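Long-range contact in exoribonuclease II, mitochondrial (Candida glabrata, PDB 6F3H), which probably degrades mitochondrial RNA from the 3' end as the magnesium-dependent exoribonuclease component of the mtEXO degradosome: residues D377-T382 with K473-R478. The protein carries 1 engineered substitution. Sequence-based numbering, arbitrary orientation.
Sequences DTAMPT and KSFCNR
A proline-on-phenylalanine CH-pi contact beside one serine hydrogen bond fastens the loop that follows helix 369-378 to helix 473-479 of the RNB region, at the protein surface and away from the magnesium site. P381, the centre of an inverse gamma turn, has its CB directed at the helix and sets it over the middle of the F475 ring, 3.4 Å from the ring centroid and 9° off the ring normal. That near-vertical approach identifies a face contact, and CD of P381 extends it toward the ring rim, 3.6 Å from CE1 of F475. F475 reaches this position with CG anti to its own carbonyl carbon. The carbonyl carbon C of A379 lies at the ring edge, near its plane, 4.2 Å from CE1 of F475, while L434, F435 and V450 also pack around the phenyl group.

One helical position earlier, S474 OG donates to O of A379 at 2.9 Å. The C=O...OG angle is 121°, but the donor stands 46° above the carbonyl plane, so the bond misses the lone-pair direction. Selenomethionine M380 bends at chi2 and chi3 and brings SE to 3.5 Å from CB of S474. R478 skirts the proline with its aliphatic chain, its guanidinium being salt-bridged to E489. The attachment is therefore mainly apolar, with a single directional bond helping to set how the chain lies along the helix.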
loop_
_atom_site.group_PDB
_atom_site.type_symbol
_atom_site.label_atom_id
_atom_site.label_comp_id
_atom_site.label_asym_id
_atom_site.label_seq_id
_atom_site.Cartn_x
_atom_site.Cartn_y
_atom_site.Cartn_z
ATOM N N ASP A 377 24.541 1.340 5.543
ATOM C CA ASP A 377 25.316 0.697 6.591
ATOM C C ASP A 377 26.421 1.604 7.102
ATOM O O ASP A 377 26.759 1.559 8.290
ATOM C CB ASP A 377 25.891 -0.614 6.076
ATOM C CG ASP A 377 24.821 -1.654 5.844
ATOM O OD1 ASP A 377 23.691 -1.438 6.338
ATOM O OD2 ASP A 377 25.096 -2.665 5.158
ATOM N N THR A 378 26.997 2.432 6.235
ATOM C CA THR A 378 28.083 3.302 6.654
ATOM C C THR A 378 27.666 4.761 6.747
ATOM O O THR A 378 28.525 5.628 6.922
ATOM C CB THR A 378 29.280 3.167 5.714
ATOM O OG1 THR A 378 30.184 4.248 5.971
ATOM C CG2 THR A 378 28.839 3.215 4.260
ATOM N N ALA A 379 26.376 5.056 6.673
ATOM C CA ALA A 379 25.938 6.438 6.753
ATOM C C ALA A 379 25.780 6.821 8.212
ATOM O O ALA A 379 25.447 5.981 9.057
ATOM C CB ALA A 379 24.614 6.648 6.021
HETATM N N MSE A 380 26.058 8.094 8.500
HETATM C CA MSE A 380 25.951 8.672 9.846
HETATM C C MSE A 380 25.495 10.130 9.754
HETATM O O MSE A 380 25.967 10.880 8.897
HETATM C CB MSE A 380 27.285 8.585 10.598
HETATM C CG MSE A 380 27.774 7.157 10.843
HETATM SE SE MSE A 380 26.914 6.451 12.439
HETATM C CE MSE A 380 28.305 5.284 13.193
ATOM N N PRO A 381 24.591 10.538 10.664
ATOM C CA PRO A 381 23.880 11.830 10.528
ATOM C C PRO A 381 24.654 13.020 11.080
ATOM O O PRO A 381 24.135 13.816 11.860
ATOM C CB PRO A 381 22.599 11.575 11.324
ATOM C CG PRO A 381 23.033 10.630 12.408
ATOM C CD PRO A 381 24.107 9.756 11.819
ATOM N N THR A 382 25.867 13.212 10.577
ATOM C CA THR A 382 26.781 14.194 11.146
ATOM C C THR A 382 26.234 15.618 11.098
ATOM O O THR A 382 26.855 16.530 11.652
ATOM C CB THR A 382 28.132 14.136 10.428
ATOM N N LYS A 473 20.028 2.670 10.003
ATOM C CA LYS A 473 20.035 2.306 11.418
ATOM C C LYS A 473 20.602 3.430 12.250
ATOM O O LYS A 473 20.067 3.751 13.312
ATOM C CB LYS A 473 20.853 1.037 11.668
ATOM N N SER A 474 21.687 4.041 11.781
ATOM C CA SER A 474 22.342 5.086 12.559
ATOM C C SER A 474 21.386 6.222 12.876
ATOM O O SER A 474 21.282 6.661 14.022
ATOM C CB SER A 474 23.544 5.622 11.799
ATOM O OG SER A 474 23.111 6.409 10.717
ATOM N N PHE A 475 20.670 6.700 11.870
ATOM C CA PHE A 475 19.726 7.788 12.074
ATOM C C PHE A 475 18.578 7.373 12.975
ATOM O O PHE A 475 17.980 8.221 13.650
ATOM C CB PHE A 475 19.163 8.238 10.727
ATOM C CG PHE A 475 20.156 8.941 9.845
ATOM C CD1 PHE A 475 21.388 8.380 9.571
ATOM C CD2 PHE A 475 19.826 10.139 9.241
ATOM C CE1 PHE A 475 22.291 9.020 8.759
ATOM C CE2 PHE A 475 20.723 10.787 8.424
ATOM C CZ PHE A 475 21.953 10.231 8.176
ATOM N N CYS A 476 18.250 6.082 12.998
ATOM C CA CYS A 476 17.130 5.635 13.814
ATOM C C CYS A 476 17.485 5.641 15.295
ATOM O O CYS A 476 16.672 6.039 16.135
ATOM C CB CYS A 476 16.668 4.240 13.372
ATOM S SG CYS A 476 15.775 4.124 11.765
ATOM N N ASN A 477 18.695 5.204 15.627
ATOM C CA ASN A 477 19.141 5.206 17.011
ATOM C C ASN A 477 19.149 6.611 17.575
ATOM O O ASN A 477 18.741 6.832 18.722
ATOM C CB ASN A 477 20.524 4.581 17.079
ATOM C CG ASN A 477 20.458 3.082 17.091
ATOM O OD1 ASN A 477 19.499 2.505 17.611
ATOM N ND2 ASN A 477 21.447 2.435 16.475
ATOM N N ARG A 478 19.607 7.579 16.776
ATOM C CA ARG A 478 19.686 8.952 17.248
ATOM C C ARG A 478 18.308 9.554 17.404
ATOM O O ARG A 478 17.995 10.154 18.434
ATOM C CB ARG A 478 20.508 9.824 16.302
ATOM C CG ARG A 478 20.284 11.276 16.615
ATOM C CD ARG A 478 21.454 12.168 16.312
ATOM N NE ARG A 478 21.187 13.496 16.866
ATOM C CZ ARG A 478 22.069 14.233 17.544
ATOM N NH1 ARG A 478 23.296 13.772 17.770
ATOM N NH2 ARG A 478 21.715 15.431 18.009
#